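PDB 3UMV: deoxyribodipyrimidine photo-lyase from Oryza sativa Japonica Group, which uses light to split cyclobutane pyrimidine dimers in ultraviolet-damaged DNA back into separate pyrimidines, with one bound FAD as cofactor. Local coordinates for residues Leu90-Arg95 with Asp240-Gly245; Leu284-His289 with Tyr424-Arg429; Val322-Ala327 with Asp430-Val435. All blocks are in the same frame, centred on the assembly; numbering follows the deposited sequence. Where two conformers were deposited one is given.

Contact 1: residues Leu90-Arg95 with Asp240-Gly245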
loop_
_atom_site.group_PDB
_atom_site.type_symbol
_atom_site.label_atom_id
_atom_site.label_comp_id
_atom_site.label_asym_id
_atom_site.label_seq_id
_atom_site.Cartn_x
_atom_site.Cartn_y
_atom_site.Cartn_z
ATOM N N LEU A 90 1.108 11.861 -5.933
ATOM C CA LEU A 90 1.092 13.028 -5.060
ATOM C C LEU A 90 -0.274 13.719 -5.077
ATOM O O LEU A 90 -0.783 14.166 -4.036
ATOM C CB LEU A 90 2.207 13.991 -5.467
ATOM C CG LEU A 90 3.619 13.481 -5.171
ATOM C CD1 LEU A 90 4.673 14.364 -5.839
ATOM C CD2 LEU A 90 3.850 13.423 -3.691
ATOM N N GLY A 91 -0.887 13.785 -6.257
ATOM C CA GLY A 91 -2.161 14.459 -6.380
ATOM C C GLY A 91 -3.230 13.714 -5.603
ATOM O O GLY A 91 -4.042 14.321 -4.906
ATOM N N PHE A 92 -3.220 12.395 -5.723
ATOM C CA PHE A 92 -4.174 11.535 -5.019
ATOM C C PHE A 92 -4.007 11.653 -3.496
ATOM O O PHE A 92 -4.990 11.769 -2.755
ATOM C CB PHE A 92 -3.992 10.079 -5.460
ATOM C CG PHE A 92 -5.201 9.199 -5.213
ATOM C CD1 PHE A 92 -6.228 9.134 -6.141
ATOM C CD2 PHE A 92 -5.294 8.418 -4.057
ATOM C CE1 PHE A 92 -7.337 8.330 -5.924
ATOM C CE2 PHE A 92 -6.380 7.607 -3.835
ATOM C CZ PHE A 92 -7.413 7.552 -4.770
ATOM N N LEU A 93 -2.764 11.603 -3.025
ATOM C CA LEU A 93 -2.504 11.689 -1.596
ATOM C C LEU A 93 -2.981 13.040 -1.076
ATOM O O LEU A 93 -3.702 13.109 -0.083
ATOM C CB LEU A 93 -1.007 11.510 -1.302
ATOM C CG LEU A 93 -0.567 11.610 0.165
ATOM C CD1 LEU A 93 0.747 10.892 0.334
ATOM C CD2 LEU A 93 -0.451 13.059 0.620
ATOM N N LEU A 94 -2.580 14.113 -1.744
ATOM C CA LEU A 94 -2.890 15.446 -1.224
ATOM C C LEU A 94 -4.373 15.794 -1.292
ATOM O O LEU A 94 -4.902 16.437 -0.380
ATOM C CB LEU A 94 -2.046 16.529 -1.905
ATOM C CG LEU A 94 -0.571 16.534 -1.497
ATOM C CD1 LEU A 94 0.213 17.401 -2.471
ATOM C CD2 LEU A 94 -0.390 17.025 -0.057
ATOM N N ARG A 95 -5.044 15.413 -2.377
ATOM C CA ARG A 95 -6.479 15.666 -2.448
ATOM C C ARG A 95 -7.210 14.851 -1.377
ATOM O O ARG A 95 -8.196 15.312 -0.815
ATOM C CB ARG A 95 -7.022 15.375 -3.853
ATOM C CG ARG A 95 -6.334 16.197 -4.930
ATOM C CD ARG A 95 -7.061 16.138 -6.268
ATOM N NE ARG A 95 -6.251 16.745 -7.321
ATOM C CZ ARG A 95 -6.176 18.054 -7.559
ATOM N NH1 ARG A 95 -6.875 18.917 -6.831
ATOM N NH2 ARG A 95 -5.396 18.501 -8.533
ATOM N N ASP A 240 -8.542 9.805 -13.254
ATOM C CA ASP A 240 -9.819 10.503 -13.277
ATOM C C ASP A 240 -10.993 9.592 -12.945
ATOM O O ASP A 240 -12.128 10.051 -12.855
ATOM C CB ASP A 240 -10.046 11.138 -14.651
ATOM C CG ASP A 240 -10.195 10.103 -15.760
ATOM O OD1 ASP A 240 -9.570 9.023 -15.672
ATOM O OD2 ASP A 240 -10.939 10.375 -16.729
ATOM N N TRP A 241 -10.728 8.303 -12.766
ATOM C CA TRP A 241 -11.812 7.333 -12.634
ATOM C C TRP A 241 -12.215 7.001 -11.194
ATOM O O TRP A 241 -13.189 6.289 -10.973
ATOM C CB TRP A 241 -11.483 6.061 -13.407
ATOM C CG TRP A 241 -10.108 5.553 -13.135
ATOM C CD1 TRP A 241 -8.971 5.848 -13.835
ATOM C CD2 TRP A 241 -9.716 4.658 -12.089
ATOM N NE1 TRP A 241 -7.897 5.190 -13.287
ATOM C CE2 TRP A 241 -8.327 4.449 -12.219
ATOM C CE3 TRP A 241 -10.405 4.006 -11.058
ATOM C CZ2 TRP A 241 -7.612 3.622 -11.356
ATOM C CZ3 TRP A 241 -9.691 3.186 -10.200
ATOM C CH2 TRP A 241 -8.310 3.002 -10.356
ATOM N N CYS A 242 -11.466 7.491 -10.213
ATOM C CA CYS A 242 -11.960 7.471 -8.835
ATOM C C CYS A 242 -11.388 8.622 -8.021
ATOM O O CYS A 242 -10.314 9.148 -8.334
ATOM C CB CYS A 242 -11.713 6.125 -8.135
ATOM S SG CYS A 242 -10.070 5.906 -7.414
ATOM N N GLU A 243 -12.128 9.004 -6.987
ATOM C CA GLU A 243 -11.785 10.135 -6.134
ATOM C C GLU A 243 -11.067 9.628 -4.890
ATOM O O GLU A 243 -11.426 8.590 -4.348
ATOM C CB GLU A 243 -13.064 10.857 -5.713
ATOM C CG GLU A 243 -12.944 12.370 -5.658
ATOM C CD GLU A 243 -13.146 13.025 -7.012
ATOM O OE1 GLU A 243 -13.669 14.160 -7.047
ATOM O OE2 GLU A 243 -12.784 12.411 -8.040
ATOM N N PRO A 244 -10.051 10.366 -4.422
ATOM C CA PRO A 244 -9.363 9.900 -3.216
ATOM C C PRO A 244 -10.094 10.244 -1.923
ATOM O O PRO A 244 -10.905 11.173 -1.892
ATOM C CB PRO A 244 -8.034 10.654 -3.260
ATOM C CG PRO A 244 -8.356 11.922 -4.004
ATOM C CD PRO A 244 -9.384 11.526 -5.042
ATOM N N GLY A 245 -9.791 9.499 -0.864
ATOM C CA GLY A 245 -10.279 9.835 0.463
ATOM C C GLY A 245 -11.215 8.812 1.077
ATOM O O GLY A 245 -11.687 7.896 0.396
#

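Contact 2: residues Leu284-His289 with Tyr424-Arg429. With FAD (flavin-adenine dinucleotide), chain I.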
loop_
_atom_site.group_PDB
_atom_site.type_symbol
_atom_site.label_atom_id
_atom_site.label_comp_id
_atom_site.label_asym_id
_atom_site.label_seq_id
_atom_site.Cartn_x
_atom_site.Cartn_y
_atom_site.Cartn_z
ATOM N N LEU A 284 -10.125 -1.519 -4.832
ATOM C CA LEU A 284 -9.822 -1.035 -3.485
ATOM C C LEU A 284 -8.371 -0.644 -3.262
ATOM O O LEU A 284 -8.082 0.140 -2.360
ATOM C CB LEU A 284 -10.224 -2.067 -2.428
ATOM C CG LEU A 284 -11.723 -2.231 -2.200
ATOM C CD1 LEU A 284 -11.950 -3.415 -1.276
ATOM C CD2 LEU A 284 -12.300 -0.948 -1.599
ATOM N N SER A 285 -7.463 -1.188 -4.068
ATOM C CA SER A 285 -6.030 -0.989 -3.800
ATOM C C SER A 285 -5.581 0.478 -3.721
ATOM O O SER A 285 -4.700 0.813 -2.937
ATOM C CB SER A 285 -5.171 -1.768 -4.794
ATOM O OG SER A 285 -5.316 -1.271 -6.112
ATOM N N PRO A 286 -6.174 1.368 -4.520
ATOM C CA PRO A 286 -5.712 2.756 -4.362
ATOM C C PRO A 286 -5.973 3.259 -2.940
ATOM O O PRO A 286 -5.098 3.800 -2.263
ATOM C CB PRO A 286 -6.562 3.531 -5.369
ATOM C CG PRO A 286 -7.009 2.502 -6.373
ATOM C CD PRO A 286 -7.148 1.214 -5.621
ATOM N N TYR A 287 -7.196 3.029 -2.476
ATOM C CA TYR A 287 -7.608 3.408 -1.133
ATOM C C TYR A 287 -6.834 2.687 -0.021
ATOM O O TYR A 287 -6.443 3.300 0.964
ATOM C CB TYR A 287 -9.105 3.159 -0.997
ATOM C CG TYR A 287 -9.912 3.924 -2.026
ATOM C CD1 TYR A 287 -10.655 3.260 -3.007
ATOM C CD2 TYR A 287 -9.970 5.308 -1.992
ATOM C CE1 TYR A 287 -11.398 3.974 -3.951
ATOM C CE2 TYR A 287 -10.709 6.018 -2.923
ATOM C CZ TYR A 287 -11.431 5.354 -3.885
ATOM O OH TYR A 287 -12.167 6.083 -4.792
ATOM N N LEU A 288 -6.594 1.395 -0.194
ATOM C CA LEU A 288 -5.875 0.617 0.803
ATOM C C LEU A 288 -4.423 1.068 0.869
ATOM O O LEU A 288 -3.845 1.168 1.957
ATOM C CB LEU A 288 -5.950 -0.881 0.460
ATOM C CG LEU A 288 -7.331 -1.520 0.656
ATOM C CD1 LEU A 288 -7.311 -2.955 0.160
ATOM C CD2 LEU A 288 -7.775 -1.467 2.099
ATOM N N HIS A 289 -3.830 1.369 -0.289
ATOM C CA HIS A 289 -2.452 1.829 -0.276
ATOM C C HIS A 289 -2.222 3.088 0.570
ATOM O O HIS A 289 -1.256 3.169 1.337
ATOM C CB HIS A 289 -1.914 2.100 -1.675
ATOM C CG HIS A 289 -0.554 2.701 -1.640
ATOM N ND1 HIS A 289 -0.331 4.055 -1.778
ATOM C CD2 HIS A 289 0.646 2.148 -1.358
ATOM C CE1 HIS A 289 0.959 4.301 -1.628
ATOM N NE2 HIS A 289 1.573 3.158 -1.376
ATOM N N TYR A 424 4.045 4.350 -12.335
ATOM C CA TYR A 424 2.729 4.456 -12.954
ATOM C C TYR A 424 1.530 4.006 -12.118
ATOM O O TYR A 424 0.417 4.517 -12.304
ATOM C CB TYR A 424 2.739 3.687 -14.285
ATOM C CG TYR A 424 3.590 4.377 -15.341
ATOM C CD1 TYR A 424 4.812 3.855 -15.747
ATOM C CD2 TYR A 424 3.172 5.565 -15.901
ATOM C CE1 TYR A 424 5.582 4.495 -16.726
ATOM C CE2 TYR A 424 3.932 6.210 -16.871
ATOM C CZ TYR A 424 5.133 5.676 -17.265
ATOM O OH TYR A 424 5.874 6.325 -18.225
ATOM N N GLU A 425 1.720 3.025 -11.240
ATOM C CA GLU A 425 0.583 2.495 -10.491
ATOM C C GLU A 425 0.134 3.446 -9.377
ATOM O O GLU A 425 0.942 4.009 -8.642
ATOM C CB GLU A 425 0.887 1.109 -9.906
ATOM C CG GLU A 425 1.248 0.048 -10.904
ATOM C CD GLU A 425 0.046 -0.594 -11.594
ATOM O OE1 GLU A 425 0.218 -1.675 -12.183
ATOM O OE2 GLU A 425 -1.065 -0.032 -11.538
ATOM N N ILE A 426 -1.174 3.616 -9.255
ATOM C CA ILE A 426 -1.723 4.423 -8.180
ATOM C C ILE A 426 -1.540 3.731 -6.830
ATOM O O ILE A 426 -1.475 4.388 -5.799
ATOM C CB ILE A 426 -3.205 4.765 -8.446
ATOM C CG1 ILE A 426 -3.694 5.810 -7.436
ATOM C CG2 ILE A 426 -4.075 3.502 -8.466
ATOM C CD1 ILE A 426 -2.865 7.056 -7.439
ATOM N N ASP A 427 -1.394 2.410 -6.859
ATOM C CA ASP A 427 -1.251 1.597 -5.655
ATOM C C ASP A 427 0.199 1.143 -5.405
ATOM O O ASP A 427 0.466 0.293 -4.545
ATOM C CB ASP A 427 -2.243 0.403 -5.694
ATOM C CG ASP A 427 -2.041 -0.509 -6.911
ATOM O OD1 ASP A 427 -0.954 -0.494 -7.522
ATOM O OD2 ASP A 427 -2.980 -1.257 -7.258
ATOM N N GLY A 428 1.131 1.750 -6.141
ATOM C CA GLY A 428 2.529 1.351 -6.130
ATOM C C GLY A 428 3.317 1.936 -4.974
ATOM O O GLY A 428 2.744 2.593 -4.104
ATOM N N ARG A 429 4.628 1.700 -4.963
ATOM C CA ARG A 429 5.480 2.104 -3.839
ATOM C C ARG A 429 4.890 1.514 -2.556
ATOM O O ARG A 429 4.614 2.223 -1.586
ATOM C CB ARG A 429 5.603 3.642 -3.763
ATOM C CG ARG A 429 6.282 4.297 -4.983
ATOM C CD ARG A 429 5.968 5.806 -5.071
ATOM N NE ARG A 429 4.547 6.052 -4.836
ATOM C CZ ARG A 429 4.060 6.711 -3.783
ATOM N NH1 ARG A 429 4.880 7.252 -2.876
ATOM N NH2 ARG A 429 2.745 6.844 -3.644
HETATM P PA FAD I . -8.733 -7.274 -5.820
HETATM O O1A FAD I . -8.647 -8.544 -6.611
HETATM O O2A FAD I . -10.125 -6.728 -5.662
HETATM O O5B FAD I . -8.045 -7.526 -4.398
HETATM C C5B FAD I . -8.487 -6.875 -3.226
HETATM C C4B FAD I . -7.286 -6.533 -2.337
HETATM O O4B FAD I . -6.541 -7.689 -1.983
HETATM C C3B FAD I . -6.290 -5.641 -3.051
HETATM O O3B FAD I . -6.666 -4.286 -2.983
HETATM C C2B FAD I . -5.043 -5.906 -2.260
HETATM O O2B FAD I . -5.114 -5.226 -1.022
HETATM C C1B FAD I . -5.165 -7.380 -1.967
HETATM N N9A FAD I . -4.446 -8.179 -2.974
HETATM C C8A FAD I . -4.949 -8.738 -4.118
HETATM N N7A FAD I . -3.938 -9.392 -4.735
HETATM C C5A FAD I . -2.798 -9.242 -4.004
HETATM C C6A FAD I . -1.477 -9.687 -4.143
HETATM N N6A FAD I . -1.110 -10.516 -5.119
HETATM N N1A FAD I . -0.538 -9.354 -3.192
HETATM C C2A FAD I . -0.902 -8.596 -2.103
HETATM N N3A FAD I . -2.199 -8.155 -1.969
HETATM C C4A FAD I . -3.126 -8.486 -2.895
HETATM N N1 FAD I . -0.594 -4.518 -5.250
HETATM C C2 FAD I . -0.568 -3.264 -4.712
HETATM O O2 FAD I . -1.382 -3.008 -3.824
HETATM N N3 FAD I . 0.363 -2.334 -5.140
HETATM C C4 FAD I . 1.271 -2.654 -6.133
HETATM O O4 FAD I . 2.097 -1.819 -6.517
HETATM C C4X FAD I . 1.243 -3.936 -6.667
HETATM N N5 FAD I . 2.110 -4.313 -7.667
HETATM C C5X FAD I . 2.081 -5.598 -8.171
HETATM C C6 FAD I . 2.990 -5.982 -9.166
HETATM C C7 FAD I . 2.960 -7.281 -9.682
HETATM C C7M FAD I . 3.957 -7.671 -10.742
HETATM C C8 FAD I . 2.009 -8.186 -9.202
HETATM C C8M FAD I . 1.924 -9.591 -9.719
HETATM C C9 FAD I . 1.108 -7.791 -8.228
HETATM C C9A FAD I . 1.145 -6.508 -7.712
HETATM N N10 FAD I . 0.241 -6.123 -6.743
HETATM C C10 FAD I . 0.308 -4.851 -6.229
HETATM C "C1'" FAD I . -0.814 -7.078 -6.203
HETATM C "C2'" FAD I . -2.171 -7.036 -6.976
HETATM O "O2'" FAD I . -2.041 -7.112 -8.400
HETATM C "C3'" FAD I . -3.038 -5.805 -6.652
HETATM O "O3'" FAD I . -3.148 -5.673 -5.259
HETATM C "C4'" FAD I . -4.448 -5.885 -7.241
HETATM O "O4'" FAD I . -4.371 -6.014 -8.648
HETATM C "C5'" FAD I . -5.205 -4.622 -6.834
HETATM O "O5'" FAD I . -6.424 -4.419 -7.508
HETATM P P FAD I . -7.802 -4.589 -6.702
HETATM O O1P FAD I . -7.778 -3.779 -5.420
HETATM O O2P FAD I . -8.951 -4.220 -7.603
HETATM O O3P FAD I . -7.721 -6.185 -6.486
#

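Contact 3: residues Val322-Ala327 with Asp430-Val435. With FAD (flavin-adenine dinucleotide), chain I.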
loop_
_atom_site.group_PDB
_atom_site.type_symbol
_atom_site.label_atom_id
_atom_site.label_comp_id
_atom_site.label_asym_id
_atom_site.label_seq_id
_atom_site.Cartn_x
_atom_site.Cartn_y
_atom_site.Cartn_z
ATOM N N VAL A 322 -4.847 -12.447 3.773
ATOM C CA VAL A 322 -3.678 -13.304 3.737
ATOM C C VAL A 322 -2.566 -12.822 2.793
ATOM O O VAL A 322 -1.420 -12.680 3.205
ATOM C CB VAL A 322 -4.050 -14.767 3.446
ATOM C CG1 VAL A 322 -2.814 -15.552 3.091
ATOM C CG2 VAL A 322 -4.711 -15.368 4.679
ATOM N N ARG A 323 -2.904 -12.577 1.536
ATOM C CA ARG A 323 -1.880 -12.186 0.577
ATOM C C ARG A 323 -1.296 -10.815 0.917
ATOM O O ARG A 323 -0.073 -10.658 0.996
ATOM C CB ARG A 323 -2.419 -12.228 -0.851
ATOM C CG ARG A 323 -2.838 -13.618 -1.304
ATOM C CD ARG A 323 -2.294 -13.909 -2.700
ATOM N NE ARG A 323 -0.837 -14.003 -2.698
ATOM C CZ ARG A 323 -0.168 -15.151 -2.689
ATOM N NH1 ARG A 323 1.160 -15.156 -2.684
ATOM N NH2 ARG A 323 -0.837 -16.297 -2.695
ATOM N N ARG A 324 -2.164 -9.831 1.136
ATOM C CA ARG A 324 -1.697 -8.472 1.388
ATOM C C ARG A 324 -0.813 -8.468 2.632
ATOM O O ARG A 324 0.282 -7.902 2.625
ATOM C CB ARG A 324 -2.858 -7.498 1.570
ATOM C CG ARG A 324 -2.391 -6.075 1.905
ATOM C CD ARG A 324 -3.574 -5.160 2.139
ATOM N NE ARG A 324 -4.476 -5.794 3.090
ATOM C CZ ARG A 324 -4.331 -5.788 4.410
ATOM N NH1 ARG A 324 -3.331 -5.120 4.994
ATOM N NH2 ARG A 324 -5.214 -6.444 5.158
ATOM N N GLU A 325 -1.281 -9.114 3.693
ATOM C CA GLU A 325 -0.508 -9.132 4.927
ATOM C C GLU A 325 0.770 -9.961 4.838
ATOM O O GLU A 325 1.743 -9.687 5.547
ATOM C CB GLU A 325 -1.406 -9.460 6.135
ATOM C CG GLU A 325 -2.397 -8.324 6.351
ATOM C CD GLU A 325 -3.333 -8.460 7.545
ATOM O OE1 GLU A 325 -3.019 -9.179 8.522
ATOM O OE2 GLU A 325 -4.384 -7.785 7.495
ATOM N N LEU A 326 0.773 -10.954 3.948
ATOM C CA LEU A 326 1.978 -11.717 3.659
ATOM C C LEU A 326 3.046 -10.809 3.049
ATOM O O LEU A 326 4.235 -11.000 3.301
ATOM C CB LEU A 326 1.669 -12.890 2.722
ATOM C CG LEU A 326 2.907 -13.642 2.201
ATOM C CD1 LEU A 326 3.691 -14.338 3.309
ATOM C CD2 LEU A 326 2.470 -14.623 1.146
ATOM N N ALA A 327 2.629 -9.816 2.263
ATOM C CA ALA A 327 3.596 -8.876 1.709
ATOM C C ALA A 327 4.229 -8.015 2.795
ATOM O O ALA A 327 5.428 -7.744 2.718
ATOM C CB ALA A 327 2.980 -7.996 0.605
ATOM N N ASP A 430 4.727 0.192 -2.576
ATOM C CA ASP A 430 3.928 -0.537 -1.606
ATOM C C ASP A 430 4.578 -1.894 -1.390
ATOM O O ASP A 430 5.063 -2.496 -2.331
ATOM C CB ASP A 430 2.520 -0.763 -2.194
ATOM C CG ASP A 430 1.515 -1.256 -1.153
ATOM O OD1 ASP A 430 1.454 -2.479 -0.893
ATOM O OD2 ASP A 430 0.787 -0.412 -0.589
ATOM N N PRO A 431 4.552 -2.403 -0.157
ATOM C CA PRO A 431 5.065 -3.758 0.061
ATOM C C PRO A 431 4.531 -4.764 -0.973
ATOM O O PRO A 431 5.264 -5.626 -1.459
ATOM C CB PRO A 431 4.557 -4.085 1.464
ATOM C CG PRO A 431 4.510 -2.728 2.136
ATOM C CD PRO A 431 4.007 -1.806 1.076
ATOM N N SER A 432 3.252 -4.657 -1.303
ATOM C CA SER A 432 2.653 -5.569 -2.268
ATOM C C SER A 432 3.153 -5.382 -3.692
ATOM O O SER A 432 3.042 -6.289 -4.494
ATOM C CB SER A 432 1.125 -5.475 -2.246
ATOM O OG SER A 432 0.603 -5.846 -0.976
ATOM N N GLY A 433 3.672 -4.200 -4.017
ATOM C CA GLY A 433 4.309 -3.984 -5.307
ATOM C C GLY A 433 5.655 -4.672 -5.396
ATOM O O GLY A 433 5.951 -5.352 -6.383
ATOM N N TYR A 434 6.476 -4.491 -4.368
ATOM C CA TYR A 434 7.752 -5.177 -4.308
ATOM C C TYR A 434 7.517 -6.667 -4.326
ATOM O O TYR A 434 8.173 -7.408 -5.074
ATOM C CB TYR A 434 8.517 -4.788 -3.047
ATOM C CG TYR A 434 8.919 -3.326 -3.031
ATOM C CD1 TYR A 434 8.320 -2.432 -2.176
ATOM C CD2 TYR A 434 9.908 -2.857 -3.885
ATOM C CE1 TYR A 434 8.676 -1.101 -2.165
ATOM C CE2 TYR A 434 10.289 -1.534 -3.872
ATOM C CZ TYR A 434 9.677 -0.660 -3.009
ATOM O OH TYR A 434 10.073 0.662 -3.003
ATOM N N VAL A 435 6.559 -7.120 -3.518
ATOM C CA VAL A 435 6.289 -8.548 -3.422
ATOM C C VAL A 435 5.701 -9.134 -4.718
ATOM O O VAL A 435 6.053 -10.243 -5.097
ATOM C CB VAL A 435 5.483 -8.925 -2.147
ATOM C CG1 VAL A 435 5.005 -10.398 -2.174
ATOM C CG2 VAL A 435 6.383 -8.706 -0.930
HETATM P PA FAD I . -8.733 -7.274 -5.820
HETATM O O1A FAD I . -8.647 -8.544 -6.611
HETATM O O2A FAD I . -10.125 -6.728 -5.662
HETATM O O5B FAD I . -8.045 -7.526 -4.398
HETATM C C5B FAD I . -8.487 -6.875 -3.226
HETATM C C4B FAD I . -7.286 -6.533 -2.337
HETATM O O4B FAD I . -6.541 -7.689 -1.983
HETATM C C3B FAD I . -6.290 -5.641 -3.051
HETATM O O3B FAD I . -6.666 -4.286 -2.983
HETATM C C2B FAD I . -5.043 -5.906 -2.260
HETATM O O2B FAD I . -5.114 -5.226 -1.022
HETATM C C1B FAD I . -5.165 -7.380 -1.967
HETATM N N9A FAD I . -4.446 -8.179 -2.974
HETATM C C8A FAD I . -4.949 -8.738 -4.118
HETATM N N7A FAD I . -3.938 -9.392 -4.735
HETATM C C5A FAD I . -2.798 -9.242 -4.004
HETATM C C6A FAD I . -1.477 -9.687 -4.143
HETATM N N6A FAD I . -1.110 -10.516 -5.119
HETATM N N1A FAD I . -0.538 -9.354 -3.192
HETATM C C2A FAD I . -0.902 -8.596 -2.103
HETATM N N3A FAD I . -2.199 -8.155 -1.969
HETATM C C4A FAD I . -3.126 -8.486 -2.895
HETATM N N1 FAD I . -0.594 -4.518 -5.250
HETATM C C2 FAD I . -0.568 -3.264 -4.712
HETATM O O2 FAD I . -1.382 -3.008 -3.824
HETATM N N3 FAD I . 0.363 -2.334 -5.140
HETATM C C4 FAD I . 1.271 -2.654 -6.133
HETATM O O4 FAD I . 2.097 -1.819 -6.517
HETATM C C4X FAD I . 1.243 -3.936 -6.667
HETATM N N5 FAD I . 2.110 -4.313 -7.667
HETATM C C5X FAD I . 2.081 -5.598 -8.171
HETATM C C6 FAD I . 2.990 -5.982 -9.166
HETATM C C7 FAD I . 2.960 -7.281 -9.682
HETATM C C7M FAD I . 3.957 -7.671 -10.742
HETATM C C8 FAD I . 2.009 -8.186 -9.202
HETATM C C8M FAD I . 1.924 -9.591 -9.719
HETATM C C9 FAD I . 1.108 -7.791 -8.228
HETATM C C9A FAD I . 1.145 -6.508 -7.712
HETATM N N10 FAD I . 0.241 -6.123 -6.743
HETATM C C10 FAD I . 0.308 -4.851 -6.229
HETATM C "C1'" FAD I . -0.814 -7.078 -6.203
HETATM C "C2'" FAD I . -2.171 -7.036 -6.976
HETATM O "O2'" FAD I . -2.041 -7.112 -8.400
HETATM C "C3'" FAD I . -3.038 -5.805 -6.652
HETATM O "O3'" FAD I . -3.148 -5.673 -5.259
HETATM C "C4'" FAD I . -4.448 -5.885 -7.241
HETATM O "O4'" FAD I . -4.371 -6.014 -8.648
HETATM C "C5'" FAD I . -5.205 -4.622 -6.834
HETATM O "O5'" FAD I . -6.424 -4.419 -7.508
HETATM P P FAD I . -7.802 -4.589 -6.702
HETATM O O1P FAD I . -7.778 -3.779 -5.420
HETATM O O2P FAD I . -8.951 -4.220 -7.603
HETATM O O3P FAD I . -7.721 -6.185 -6.486
#

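Contact 1: residues Leu90-Arg95 with Asp240-Gly245
Helix 87-106 connects the parallel, adjacent strands 70-75 and 111-114 in the alpha/beta domain of the photolyase, a beta-alpha-beta crossover, and F92 reaches from it to the loop that leads into helix 246-254. The F92 CG atom stands anti to the backbone N (chi1 -159°), which places CG beside the carbonyl carbon and brings one face of the ring against P244. There the proline rests squarely on that face: P244 CB lies 3.3 Å from the ring centroid and almost on the ring normal, a CH-pi contact. A proline suits this position because its compact, rigid ring can lie over the aromatic face with its aliphatic C-H groups. The same P244 CB also sits 3.3 Å from F92 O, so ring and carbonyl share one methylene. Further along the helix, the CB of R95 meets the neighbouring ring carbon, with R95 CB 3.7 Å from P244 CG. The rest of that arginine runs extended from CG to NE, and its charged end turns to a salt bridge with E238. G245 follows at the N-cap of helix 246-254, with phi 116°, where a beta carbon would be jammed against the preceding carbonyl oxygen. C242 holds its sulfur in the crowded position between backbone N and carbonyl carbon (chi1 83°), which brings it to the edge of the phenylalanine ring, C242 SG lying 3.9 Å from F92 CE1.

Contact 2: residues Leu284-His289 with Tyr424-Arg429
S285 and D427 are joined by a short hydrogen bond, S285 OG giving its proton to D427 OD2 at 2.6 Å. OD2 receives it on its anti lone pair and also forms a salt bridge with R396, so one carboxylate oxygen is held by two groups and the aspartate is probably kept ionised. S285 serves the cofactor as well: its backbone N donates to the FAD phosphate oxygen O1P at 2.9 Å, while L284 N adds a weaker bond to the same oxygen. P286 follows in the first turn of helix 285-290, where a missing N-H costs nothing, and its CG packs on I426 CG2 at 3.7 Å. This is the flavin pocket of the helical FAD-binding domain of photolyases. The type I turn E425-G428 presents the D427 carbonyl to the isoalloxazine ring, and FAD N3 donates to D427 O at 2.7 Å in a nearly straight bond (161°). H289, its CG anti to the backbone N (chi1 174°), lies beside the chain leaving that turn. Its NE2 donates to R429 O at 3.2 Å, in the imidazole plane but from above the carbonyl plane. G428 O sits closer, 3.0 Å from H289 NE2, yet over the ring face, where the angle is too poor for a bond. R429 sends NH1 to L82 O, and its backbone N donates to D422 OD1.

Contact 3: residues Val322-Ala327 with Asp430-Val435
R324 starts fully extended: CG anti to the backbone N (chi1 177°) and chi2 also anti bring R324 CD to 3.5 Å from FAD O2B. The bend at chi3 (50°) then turns the guanidinium back toward its own helix. There R324 NH2 forms a salt bridge with E325 OE2 at 2.8 Å, and NE donates to L320 O. S432 holds OG anti to its carbonyl carbon, placing it 3.3 Å from FAD C2A, while its CB faces the flavin. The small serine therefore fits between the adenine and isoalloxazine ends of the folded FAD, the U-shaped conformation characteristic of photolyases. The short helical segments 322-327 and 431-435, from helices 310-333 and 431-442, cross almost perpendicularly, their axes 8.9 Å apart at the closest. A327, small enough for such an approach, puts its CB 3.6 Å from S432 OG and 3.8 Å from V435 CG2. An alanine at R324 would remove the CD contact with the ribose hydroxyl and the salt bridge to E325, and would probably loosen this side of the adenosine pocket. D430 is the N-cap of helix 431-442, its OD1 accepting from S432 N at 2.9 Å. G433 brings its CA to 3.2 Å from FAD N5, where a beta carbon would clash with FAD O4.

Overall arrangement
Contacts 2 and 3 both line the FAD pocket, their centres 12 Å apart, and their segments alternate along the chain. Segments 424-429 and 430-435 follow directly on one another, and H289 CD2 of contact 2 packs 2.7 Å from D430 OD2 of contact 3. Contact 1 closes earlier in the sequence and lies one layer out: its centre is 10 Å from that of contact 2, and the C242 side chain is about 10 Å from FAD. Y287 joins these two layers through a probable hydrogen bond, OH to E243 O at 2.7 Å, while F92 CB packs 3.8 Å from I426 CD1. Contacts 1 and 3 do not touch, their nearest atoms being about 11 Å apart.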